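PDB 7C5W: iota-carbonic anhydrase from Nostoc sp. PCC 7120 = FACHB-418, which catalyses the hydration of carbon dioxide to bicarbonate without a metal cofactor, and shows very little activity in the dehydration direction. Local coordinates for the interface of chains A and B and the interface of chains A and C. Numbering follows the deposited sequence. Chains: chain A/B/C, iota-carbonic anhydrase.

Contact 1: the interface of chains A and B. Residues chain A 125-127, 134-135, 154; chain B 75, 156, 169.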
ATOM      1  N   ALA A 125      20.125   4.700  -0.825  1.00 60.44           N
ATOM      2  CA  ALA A 125      18.743   5.193  -0.615  1.00 59.20           C
ATOM      3  C   ALA A 125      17.804   4.045  -0.249  1.00 56.51           C
ATOM      4  O   ALA A 125      18.036   2.904  -0.692  1.00 56.65           O
ATOM      5  CB  ALA A 125      18.260   5.912  -1.848  1.00 56.86           C
ATOM      6  N   ILE A 126      16.760   4.364   0.510  1.00 54.60           N
ATOM      7  CA  ILE A 126      15.689   3.419   0.938  1.00 52.89           C
ATOM      8  C   ILE A 126      14.341   4.082   0.647  1.00 55.80           C
ATOM      9  O   ILE A 126      14.186   5.275   0.962  1.00 54.16           O
ATOM     10  CB  ILE A 126      15.851   3.059   2.429  1.00 53.40           C
ATOM     11  CG1 ILE A 126      17.223   2.449   2.711  1.00 51.80           C
ATOM     12  CG2 ILE A 126      14.721   2.161   2.919  1.00 50.68           C
ATOM     13  CD1 ILE A 126      17.426   2.048   4.155  1.00 54.07           C
ATOM     14  N   PHE A 127      13.399   3.346   0.064  1.00 53.39           N
ATOM     15  CA  PHE A 127      12.018   3.839  -0.177  1.00 52.05           C
ATOM     16  C   PHE A 127      11.052   2.833   0.452  1.00 54.77           C
ATOM     17  O   PHE A 127      10.970   1.682   0.009  1.00 56.21           O
ATOM     18  CB  PHE A 127      11.802   4.118  -1.667  1.00 51.28           C
ATOM     19  CG  PHE A 127      10.692   5.088  -1.981  1.00 53.49           C
ATOM     20  CD1 PHE A 127       9.382   4.816  -1.610  1.00 48.92           C
ATOM     21  CD2 PHE A 127      10.945   6.257  -2.680  1.00 49.71           C
ATOM     22  CE1 PHE A 127       8.356   5.690  -1.937  1.00 52.79           C
ATOM     23  CE2 PHE A 127       9.922   7.141  -2.984  1.00 45.37           C
ATOM     24  CZ  PHE A 127       8.629   6.858  -2.616  1.00 47.65           C
ATOM     25  N   THR A 134      11.998  -0.764  -0.804  1.00 52.74           N
ATOM     26  CA  THR A 134      13.059  -0.943  -1.821  1.00 48.92           C
ATOM     27  C   THR A 134      14.346  -0.334  -1.263  1.00 50.76           C
ATOM     28  O   THR A 134      14.257   0.726  -0.633  1.00 52.18           O
ATOM     29  CB  THR A 134      12.607  -0.346  -3.156  1.00 49.66           C
ATOM     30  OG1 THR A 134      11.295  -0.836  -3.410  1.00 51.90           O
ATOM     31  CG2 THR A 134      13.503  -0.711  -4.317  1.00 50.26           C
ATOM     32  N   THR A 135      15.480  -1.016  -1.435  1.00 52.11           N
ATOM     33  CA  THR A 135      16.836  -0.491  -1.121  1.00 49.14           C
ATOM     34  C   THR A 135      17.654  -0.505  -2.410  1.00 55.58           C
ATOM     35  O   THR A 135      17.438  -1.411  -3.229  1.00 58.09           O
ATOM     36  CB  THR A 135      17.537  -1.296  -0.018  1.00 56.07           C
ATOM     37  OG1 THR A 135      17.920  -2.581  -0.523  1.00 52.78           O
ATOM     38  CG2 THR A 135      16.676  -1.450   1.217  1.00 51.27           C
ATOM     39  N   THR A 154      19.729  -3.704  -6.045  1.00 52.95           N
ATOM     40  CA  THR A 154      18.350  -3.296  -5.678  1.00 59.75           C
ATOM     41  C   THR A 154      17.597  -4.494  -5.092  1.00 52.25           C
ATOM     42  O   THR A 154      17.557  -5.521  -5.767  1.00 52.97           O
ATOM     43  CB  THR A 154      17.600  -2.742  -6.890  1.00 54.41           C
ATOM     44  OG1 THR A 154      18.363  -1.626  -7.333  1.00 54.65           O
ATOM     45  CG2 THR A 154      16.179  -2.334  -6.573  1.00 49.78           C
TER
ATOM     46  N   LEU B  75      15.788   5.827  -6.395  1.00 51.87           N
ATOM     47  CA  LEU B  75      16.765   4.706  -6.441  1.00 53.67           C
ATOM     48  C   LEU B  75      17.103   4.441  -7.915  1.00 51.55           C
ATOM     49  O   LEU B  75      16.549   3.508  -8.518  1.00 52.01           O
ATOM     50  CB  LEU B  75      16.183   3.491  -5.708  1.00 49.31           C
ATOM     51  CG  LEU B  75      16.163   3.596  -4.179  1.00 53.13           C
ATOM     52  CD1 LEU B  75      15.369   4.808  -3.707  1.00 52.46           C
ATOM     53  CD2 LEU B  75      15.607   2.333  -3.540  1.00 45.37           C
ATOM     54  N   GLN B 156      10.355   0.661 -10.710  1.00 49.32           N
ATOM     55  CA  GLN B 156       9.263   0.704  -9.707  1.00 50.17           C
ATOM     56  C   GLN B 156       8.495   2.012  -9.892  1.00 52.55           C
ATOM     57  O   GLN B 156       9.130   3.089  -9.905  1.00 52.35           O
ATOM     58  CB  GLN B 156       9.772   0.581  -8.269  1.00 51.25           C
ATOM     59  CG  GLN B 156       8.633   0.370  -7.275  1.00 48.69           C
ATOM     60  CD  GLN B 156       9.075   0.269  -5.836  1.00 52.65           C
ATOM     61  OE1 GLN B 156      10.256   0.329  -5.507  1.00 49.68           O
ATOM     62  NE2 GLN B 156       8.107   0.128  -4.951  1.00 52.60           N
ATOM     63  N   THR B 169      12.136   3.879  -8.483  1.00 46.81           N
ATOM     64  CA  THR B 169      13.274   2.929  -8.639  1.00 51.36           C
ATOM     65  C   THR B 169      13.551   2.668 -10.119  1.00 47.10           C
ATOM     66  O   THR B 169      12.588   2.451 -10.870  1.00 54.08           O
ATOM     67  CB  THR B 169      13.034   1.594  -7.932  1.00 51.89           C
ATOM     68  OG1 THR B 169      12.561   1.883  -6.616  1.00 50.57           O
ATOM     69  CG2 THR B 169      14.285   0.738  -7.879  1.00 44.59           C
TER
HETATM   70  O   HOH W   1       8.852  -0.570  -2.151  1.00 56.39           O
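The side-chain carbonyl oxygen OE1 of B:Gln156 is gripped by two hydroxyls, one from each chain. A:Thr134 OG1 donates to it across the interface at 2.6 Å, while B:Thr169 OG1 donates from within its own chain at 3.0 Å. The two donors come from opposite faces of the amide, each tilted by roughly a quarter of a right angle from its plane, which should limit rotation of the amide. The extended chain of B:Gln156 slides past A:Thr134 in the opposite direction, and a water closes the circuit, lying 2.8 Å from A:Thr134 OG1 and 3.0 Å from B:Gln156 NE2. With OG1 beside its backbone N (chi1 -48°), A:Thr134 turns its methyl toward B:Thr169, the two side chains meeting tip to tip. A:Thr154 CG2 meets B:Thr169 CG2 in the same manner, methyl to methyl at 3.8 Å. This threonine-rich patch of the A/B interface borders an apolar one, where B:Leu75 lays its forked end across two neighbouring strands of chain A, 125-128 and 132-136. Its CD2 lies against the backbone of A:Thr134 and A:Thr135, and its CD1 touches A:Ala125 CB at 3.6 Å.

Contact 2: the interface of chains A and B. Residues chain A 136, 152-154, 171, 173; chain B 136, 171, 173.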
ATOM      1  N   MET A 136      18.507   0.501  -2.603  1.00 55.02           N
ATOM      2  CA  MET A 136      19.498   0.542  -3.704  1.00 57.83           C
ATOM      3  C   MET A 136      20.824   0.995  -3.107  1.00 58.54           C
ATOM      4  O   MET A 136      20.813   1.883  -2.227  1.00 58.88           O
ATOM      5  CB  MET A 136      19.091   1.494  -4.834  1.00 53.67           C
ATOM      6  CG  MET A 136      20.122   1.577  -5.938  1.00 48.47           C
ATOM      7  SD  MET A 136      19.566   2.528  -7.386  1.00 58.28           S
ATOM      8  CE  MET A 136      18.555   1.297  -8.202  1.00 52.74           C
ATOM      9  N   ASP A 152      26.337  -3.469  -7.584  1.00 57.85           N
ATOM     10  CA  ASP A 152      25.214  -2.508  -7.456  1.00 56.42           C
ATOM     11  C   ASP A 152      23.929  -3.322  -7.279  1.00 62.39           C
ATOM     12  O   ASP A 152      23.593  -4.056  -8.232  1.00 62.68           O
ATOM     13  CB  ASP A 152      25.119  -1.629  -8.699  1.00 54.83           C
ATOM     14  CG  ASP A 152      26.426  -0.948  -9.079  1.00 60.76           C
ATOM     15  OD1 ASP A 152      27.192  -0.582  -8.154  1.00 64.23           O
ATOM     16  OD2 ASP A 152      26.644  -0.754 -10.297  1.00 60.13           O
ATOM     17  N   LYS A 153      23.249  -3.212  -6.125  1.00 56.79           N
ATOM     18  CA  LYS A 153      22.113  -4.102  -5.768  1.00 56.58           C
ATOM     19  C   LYS A 153      20.845  -3.318  -5.412  1.00 57.57           C
ATOM     20  O   LYS A 153      20.902  -2.445  -4.510  1.00 57.79           O
ATOM     21  CB  LYS A 153      22.451  -5.004  -4.581  1.00 60.58           C
ATOM     22  CG  LYS A 153      21.540  -6.223  -4.466  1.00 55.06           C
ATOM     23  CD  LYS A 153      21.952  -7.187  -3.405  1.00 57.68           C
ATOM     24  CE  LYS A 153      23.289  -7.844  -3.672  1.00 58.03           C
ATOM     25  NZ  LYS A 153      23.187  -8.886  -4.722  1.00 59.48           N
ATOM     26  N   THR A 154      19.729  -3.704  -6.045  1.00 52.95           N
ATOM     27  CA  THR A 154      18.350  -3.296  -5.678  1.00 59.75           C
ATOM     28  C   THR A 154      17.597  -4.494  -5.092  1.00 52.25           C
ATOM     29  O   THR A 154      17.557  -5.521  -5.767  1.00 52.97           O
ATOM     30  CB  THR A 154      17.600  -2.742  -6.890  1.00 54.41           C
ATOM     31  OG1 THR A 154      18.363  -1.626  -7.333  1.00 54.65           O
ATOM     32  CG2 THR A 154      16.179  -2.334  -6.573  1.00 49.78           C
ATOM     33  N   HIS A 171      17.697  -7.210  -8.124  1.00 55.35           N
ATOM     34  CA  HIS A 171      18.502  -6.857  -9.316  1.00 54.64           C
ATOM     35  C   HIS A 171      19.923  -6.551  -8.842  1.00 57.63           C
ATOM     36  O   HIS A 171      20.090  -5.581  -8.087  1.00 54.27           O
ATOM     37  CB  HIS A 171      17.833  -5.699 -10.063  1.00 52.44           C
ATOM     38  CG  HIS A 171      18.408  -5.388 -11.403  1.00 50.24           C
ATOM     39  ND1 HIS A 171      17.620  -4.963 -12.451  1.00 53.95           N
ATOM     40  CD2 HIS A 171      19.678  -5.398 -11.864  1.00 53.88           C
ATOM     41  CE1 HIS A 171      18.384  -4.720 -13.501  1.00 53.59           C
ATOM     42  NE2 HIS A 171      19.651  -4.987 -13.167  1.00 53.95           N
ATOM     43  N   SER A 173      24.056  -6.157 -10.298  1.00 57.82           N
ATOM     44  CA  SER A 173      24.888  -5.868 -11.492  1.00 57.60           C
ATOM     45  C   SER A 173      26.320  -5.487 -11.080  1.00 64.50           C
ATOM     46  O   SER A 173      26.508  -4.735 -10.072  1.00 58.38           O
ATOM     47  CB  SER A 173      24.256  -4.791 -12.340  1.00 58.79           C
ATOM     48  OG  SER A 173      24.118  -3.571 -11.616  1.00 60.12           O
TER
ATOM     49  N   MET B 136      10.414  -6.088 -14.239  1.00 50.68           N
ATOM     50  CA  MET B 136      11.774  -6.593 -14.539  1.00 54.03           C
ATOM     51  C   MET B 136      11.745  -7.330 -15.878  1.00 57.50           C
ATOM     52  O   MET B 136      10.853  -8.193 -16.069  1.00 54.91           O
ATOM     53  CB  MET B 136      12.286  -7.553 -13.469  1.00 49.30           C
ATOM     54  CG  MET B 136      13.668  -8.072 -13.804  1.00 50.03           C
ATOM     55  SD  MET B 136      14.372  -9.116 -12.520  1.00 57.59           S
ATOM     56  CE  MET B 136      15.035  -7.874 -11.410  1.00 53.69           C
ATOM     57  N   HIS B 171      16.816   0.543 -11.979  1.00 49.43           N
ATOM     58  CA  HIS B 171      18.090  -0.223 -12.050  1.00 48.31           C
ATOM     59  C   HIS B 171      18.242  -0.754 -13.473  1.00 53.99           C
ATOM     60  O   HIS B 171      17.406  -1.583 -13.891  1.00 51.85           O
ATOM     61  CB  HIS B 171      18.127  -1.358 -11.018  1.00 49.99           C
ATOM     62  CG  HIS B 171      19.481  -1.937 -10.771  1.00 53.63           C
ATOM     63  ND1 HIS B 171      19.884  -2.373  -9.517  1.00 54.39           N
ATOM     64  CD2 HIS B 171      20.529  -2.158 -11.600  1.00 57.20           C
ATOM     65  CE1 HIS B 171      21.118  -2.840  -9.584  1.00 51.37           C
ATOM     66  NE2 HIS B 171      21.543  -2.717 -10.857  1.00 58.32           N
ATOM     67  N   SER B 173      21.229  -2.401 -16.105  1.00 50.10           N
ATOM     68  CA  SER B 173      22.558  -3.049 -16.218  1.00 60.19           C
ATOM     69  C   SER B 173      22.716  -3.657 -17.621  1.00 57.12           C
ATOM     70  O   SER B 173      21.692  -4.094 -18.221  1.00 52.36           O
ATOM     71  CB  SER B 173      22.752  -4.061 -15.109  1.00 56.77           C
ATOM     72  OG  SER B 173      21.664  -4.969 -15.058  1.00 59.98           O
TER
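Chains A and B meet here in a two-fold symmetric, sheet-against-sheet interface of the homotetramer, and at this patch A:His171 and B:His171 stack on each other and join the two subunits. Their imidazole rings lie nearly parallel, planes 15° apart and centroids 3.8 Å apart. The overlap is uneven: A:His171 CD2 sits over the centre of the B:His171 ring, whereas B:His171 CD2 is offset toward the rim of its partner. Both nitrogens of B:His171 find hydroxyls of chain A, ND1 bonding A:Thr154 OG1 at 2.8 Å and NE2 bonding A:Ser173 OG at 2.8 Å. Held at both nitrogens, the ring should have little freedom to turn. The reciprocal bond joins A:His171 NE2 to B:Ser173 OG at 2.8 Å, and is close to straight (168° at the hydrogen). Hydrogens are not seen, and the structure alone does not show which partner donates. A:Ser173 places its OG between the backbone N and the carbonyl carbon (chi1 61°), which points it at the imidazole edge. A:Asp152 adds its backbone O at that edge. Bent at the sulfur, A:Met136 brings its methyl CE against B:His171 CB at 3.9 Å, and B:Met136 does the same to A:His171. Both histidines and both serines lie on strand 169-173, the last strand of each subunit, with A:Asp152 and A:Thr154 on strand 148-159.

Contact 3: the interface of chains A and C. Residues chain A 26, 126, 128; chain C 17, 19.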
ATOM      1  N   GLU A  26      12.358   0.986   8.997  1.00 58.03           N
ATOM      2  CA  GLU A  26      13.770   1.071   8.558  1.00 61.04           C
ATOM      3  C   GLU A  26      14.558  -0.107   9.141  1.00 62.20           C
ATOM      4  O   GLU A  26      15.322  -0.728   8.384  1.00 62.15           O
ATOM      5  CB  GLU A  26      14.363   2.416   8.974  1.00 56.48           C
ATOM      6  CG  GLU A  26      15.787   2.618   8.494  1.00 64.37           C
ATOM      7  CD  GLU A  26      16.302   4.035   8.668  1.00 81.06           C
ATOM      8  OE1 GLU A  26      17.281   4.393   7.966  1.00 83.75           O
ATOM      9  OE2 GLU A  26      15.709   4.779   9.494  1.00 78.48           O
ATOM     10  N   ILE A 126      16.760   4.364   0.510  1.00 54.60           N
ATOM     11  CA  ILE A 126      15.689   3.419   0.938  1.00 52.89           C
ATOM     12  C   ILE A 126      14.341   4.082   0.647  1.00 55.80           C
ATOM     13  O   ILE A 126      14.186   5.275   0.962  1.00 54.16           O
ATOM     14  CB  ILE A 126      15.851   3.059   2.429  1.00 53.40           C
ATOM     15  CG1 ILE A 126      17.223   2.449   2.711  1.00 51.80           C
ATOM     16  CG2 ILE A 126      14.721   2.161   2.919  1.00 50.68           C
ATOM     17  CD1 ILE A 126      17.426   2.048   4.155  1.00 54.07           C
ATOM     18  N   ILE A 128      10.393   3.248   1.531  1.00 56.70           N
ATOM     19  CA  ILE A 128       9.311   2.464   2.178  1.00 54.40           C
ATOM     20  C   ILE A 128       7.985   2.988   1.640  1.00 56.48           C
ATOM     21  O   ILE A 128       7.649   4.153   1.926  1.00 57.45           O
ATOM     22  CB  ILE A 128       9.422   2.551   3.707  1.00 58.44           C
ATOM     23  CG1 ILE A 128      10.780   2.037   4.187  1.00 50.78           C
ATOM     24  CG2 ILE A 128       8.271   1.822   4.381  1.00 53.63           C
ATOM     25  CD1 ILE A 128      11.007   2.245   5.665  1.00 60.17           C
TER
ATOM     26  N   THR C  17      21.793   7.078   5.515  1.00 77.34           N
ATOM     27  CA  THR C  17      21.144   6.765   4.217  1.00 69.84           C
ATOM     28  C   THR C  17      19.912   7.648   4.038  1.00 63.32           C
ATOM     29  O   THR C  17      19.039   7.685   4.904  1.00 65.45           O
ATOM     30  CB  THR C  17      20.771   5.281   4.133  1.00 64.67           C
ATOM     31  OG1 THR C  17      21.900   4.523   4.568  1.00 69.22           O
ATOM     32  CG2 THR C  17      20.352   4.876   2.737  1.00 61.73           C
ATOM     33  N   ILE C  19      16.288   8.368   2.948  1.00 69.36           N
ATOM     34  CA  ILE C  19      15.121   7.442   3.023  1.00 68.42           C
ATOM     35  C   ILE C  19      13.848   8.224   2.678  1.00 63.83           C
ATOM     36  O   ILE C  19      13.825   9.438   2.893  1.00 68.49           O
ATOM     37  CB  ILE C  19      15.060   6.787   4.419  1.00 65.86           C
ATOM     38  CG1 ILE C  19      13.914   5.787   4.541  1.00 59.54           C
ATOM     39  CG2 ILE C  19      14.999   7.837   5.516  1.00 65.43           C
ATOM     40  CD1 ILE C  19      13.946   5.013   5.822  1.00 65.11           C
TER
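The carboxylate of A:Glu26 offers one face to C:Ile19, whose terminal methyl CD1 stands almost straight above the carboxylate carbon CD at 3.8 Å. A:Glu26 OE1 and OE2 are then about equally far from C:Ile19 CD1, at 4.0 and 4.1 Å, so the contact is made over the flat of the group and not at its edge. A:Glu26 is the first residue of helix 26-50. Its extended chain, with CG anti to the backbone N (chi1 -177°), passes the isoleucine tip at a slant, and the methylene carbons CB and CG also border that methyl. The backbones come together as well: A:Ile126 and C:Ile19 form a parallel beta bridge, by which strand 19-21 of chain C adds to the edge of strand 125-128. This N-terminal strand, reaching from one subunit onto the sheet of another, is one of the links that build the homotetramer, and it probably helps to join the two dimers. C:Ile19 carries its CG1 branch anti to the backbone N (chi1 -178°), which sends CD1 over the chain A surface toward the helix start. A:Ile126 crosses it obliquely, its CB 4.0 Å from C:Ile19 CG1. From the strand's other end, A:Ile128 CD1 reaches the same C:Ile19 CD1 at 4.0 Å. Just before the strand, C:Thr17 crosses A:Ile126 at about a right angle, its methyl CG2 resting 4.0 Å from the isoleucine CG1.

Contact 4: the interface of chains A and B. Residues chain A 124-125, 136-138, 152; chain B 76, 87, 89.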
ATOM      1  N   ALA A 124      22.577   3.495  -0.651  1.00 62.17           N
ATOM      2  CA  ALA A 124      22.552   4.858  -1.216  1.00 59.64           C
ATOM      3  C   ALA A 124      21.199   5.497  -0.884  1.00 61.92           C
ATOM      4  O   ALA A 124      21.163   6.719  -0.689  1.00 65.64           O
ATOM      5  CB  ALA A 124      22.800   4.799  -2.704  1.00 58.30           C
ATOM      6  N   ALA A 125      20.125   4.700  -0.825  1.00 60.44           N
ATOM      7  CA  ALA A 125      18.743   5.193  -0.615  1.00 59.20           C
ATOM      8  C   ALA A 125      17.804   4.045  -0.249  1.00 56.51           C
ATOM      9  O   ALA A 125      18.036   2.904  -0.692  1.00 56.65           O
ATOM     10  CB  ALA A 125      18.260   5.912  -1.848  1.00 56.86           C
ATOM     11  N   MET A 136      18.507   0.501  -2.603  1.00 55.02           N
ATOM     12  CA  MET A 136      19.498   0.542  -3.704  1.00 57.83           C
ATOM     13  C   MET A 136      20.824   0.995  -3.107  1.00 58.54           C
ATOM     14  O   MET A 136      20.813   1.883  -2.227  1.00 58.88           O
ATOM     15  CB  MET A 136      19.091   1.494  -4.834  1.00 53.67           C
ATOM     16  CG  MET A 136      20.122   1.577  -5.938  1.00 48.47           C
ATOM     17  SD  MET A 136      19.566   2.528  -7.386  1.00 58.28           S
ATOM     18  CE  MET A 136      18.555   1.297  -8.202  1.00 52.74           C
ATOM     19  N   GLY A 137      21.913   0.384  -3.564  1.00 55.50           N
ATOM     20  CA  GLY A 137      23.275   0.740  -3.139  1.00 61.15           C
ATOM     21  C   GLY A 137      24.283  -0.318  -3.537  1.00 62.27           C
ATOM     22  O   GLY A 137      24.017  -1.093  -4.477  1.00 58.27           O
ATOM     23  N   ASN A 138      25.406  -0.351  -2.824  1.00 63.64           N
ATOM     24  CA  ASN A 138      26.475  -1.354  -3.019  1.00 59.23           C
ATOM     25  C   ASN A 138      26.318  -2.458  -1.977  1.00 58.17           C
ATOM     26  O   ASN A 138      25.812  -2.188  -0.872  1.00 61.36           O
ATOM     27  CB  ASN A 138      27.862  -0.715  -2.985  1.00 56.95           C
ATOM     28  CG  ASN A 138      28.108   0.164  -4.192  1.00 61.89           C
ATOM     29  OD1 ASN A 138      27.803  -0.219  -5.328  1.00 63.40           O
ATOM     30  ND2 ASN A 138      28.645   1.348  -3.948  1.00 61.16           N
ATOM     31  N   ASP A 152      26.337  -3.469  -7.584  1.00 57.85           N
ATOM     32  CA  ASP A 152      25.214  -2.508  -7.456  1.00 56.42           C
ATOM     33  C   ASP A 152      23.929  -3.322  -7.279  1.00 62.39           C
ATOM     34  O   ASP A 152      23.593  -4.056  -8.232  1.00 62.68           O
ATOM     35  CB  ASP A 152      25.119  -1.629  -8.699  1.00 54.83           C
ATOM     36  CG  ASP A 152      26.426  -0.948  -9.079  1.00 60.76           C
ATOM     37  OD1 ASP A 152      27.192  -0.582  -8.154  1.00 64.23           O
ATOM     38  OD2 ASP A 152      26.644  -0.754 -10.297  1.00 60.13           O
TER
ATOM     39  N   PHE B  76      17.948   5.299  -8.489  1.00 52.91           N
ATOM     40  CA  PHE B  76      18.327   5.295  -9.924  1.00 53.63           C
ATOM     41  C   PHE B  76      19.779   4.838 -10.059  1.00 53.97           C
ATOM     42  O   PHE B  76      20.683   5.599  -9.672  1.00 54.05           O
ATOM     43  CB  PHE B  76      18.141   6.684 -10.541  1.00 54.77           C
ATOM     44  CG  PHE B  76      18.372   6.767 -12.031  1.00 56.31           C
ATOM     45  CD1 PHE B  76      18.431   5.627 -12.813  1.00 54.61           C
ATOM     46  CD2 PHE B  76      18.470   7.998 -12.661  1.00 58.39           C
ATOM     47  CE1 PHE B  76      18.613   5.713 -14.183  1.00 60.70           C
ATOM     48  CE2 PHE B  76      18.650   8.085 -14.030  1.00 56.39           C
ATOM     49  CZ  PHE B  76      18.728   6.944 -14.790  1.00 62.01           C
ATOM     50  N   PHE B  87      25.040   6.097  -8.279  1.00 62.01           N
ATOM     51  CA  PHE B  87      23.634   6.244  -7.825  1.00 55.12           C
ATOM     52  C   PHE B  87      23.211   7.710  -7.970  1.00 61.63           C
ATOM     53  O   PHE B  87      23.785   8.610  -7.312  1.00 62.09           O
ATOM     54  CB  PHE B  87      23.498   5.694  -6.406  1.00 59.46           C
ATOM     55  CG  PHE B  87      23.988   4.276  -6.254  1.00 59.05           C
ATOM     56  CD1 PHE B  87      23.289   3.221  -6.817  1.00 57.34           C
ATOM     57  CD2 PHE B  87      25.158   3.996  -5.564  1.00 60.75           C
ATOM     58  CE1 PHE B  87      23.745   1.918  -6.681  1.00 58.47           C
ATOM     59  CE2 PHE B  87      25.612   2.692  -5.432  1.00 59.88           C
ATOM     60  CZ  PHE B  87      24.902   1.657  -5.989  1.00 57.88           C
ATOM     61  N   THR B  89      20.626   9.767  -7.028  1.00 52.20           N
ATOM     62  CA  THR B  89      19.549   9.970  -6.030  1.00 57.63           C
ATOM     63  C   THR B  89      18.995  11.392  -6.131  1.00 57.58           C
ATOM     64  O   THR B  89      17.932  11.632  -5.516  1.00 60.47           O
ATOM     65  CB  THR B  89      20.071   9.676  -4.621  1.00 60.88           C
ATOM     66  OG1 THR B  89      21.260  10.451  -4.460  1.00 67.39           O
ATOM     67  CG2 THR B  89      20.391   8.218  -4.403  1.00 53.90           C
TER
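B:Phe87 packs its ring against the backbone and side chains of chain A, an aromatic contact of the A/B interface in this iota-class carbonic anhydrase. A:Gly137 CA lies over one face of the ring, 3.9 Å from the centroid, a CH-pi contact that the lack of a side chain probably allows. A:Ala124 CB stands over the same face toward the ring's base, 3.8 Å from B:Phe87 CG. At the far rim A:Asn138 meets the edge with its amide carbon CG in the ring plane, 3.8 Å from B:Phe87 CE2. The amide is turned 58° from the ring, presenting OD1 and ND2 to that rim. A:Asp152 lies beyond CZ, off the opposite face from A:Gly137, its carboxylate steeply inclined to the ring. The CD1–CE1 side is covered by A:Met136, whose CG is 3.7 Å from B:Phe87 CD1. Further along that side chain, the sulfur A:Met136 SD runs up to the backbone of B:Phe76, 3.4 Å from its N. On B:Phe87 the CG sits beside the backbone N (chi1 -54°), which carries the ring from its loop over the chain A surface. Next to it, B:Thr89 brings its methyl CG2 to A:Ala125 CB at 4.0 Å, at the start of strand 125-128. Behind these groups, A:Met136 ends strand 132-136 and A:Asn138 begins strand 138-143, with A:Gly137 as the break between them over which the ring lies.

Contacts 1, 2 and 4 belong to one A/B interface: by the centres of their C-alpha atoms, contact 1 lies about 10 Å from contact 2 and 7 Å from contact 4, and contacts 2 and 4 are about 8 Å apart. A:Thr154 serves contacts 1 and 2, A:Ala125 contacts 1 and 4, and A:Met136 and A:Asp152 contacts 2 and 4. Contact 3 faces chain C, about 8 Å from contact 1 and 16 Å from contact 2. A:Ile126 is common to contacts 1 and 3, so strand 125-128 touches two neighbours and may couple the two interfaces of the tetramer.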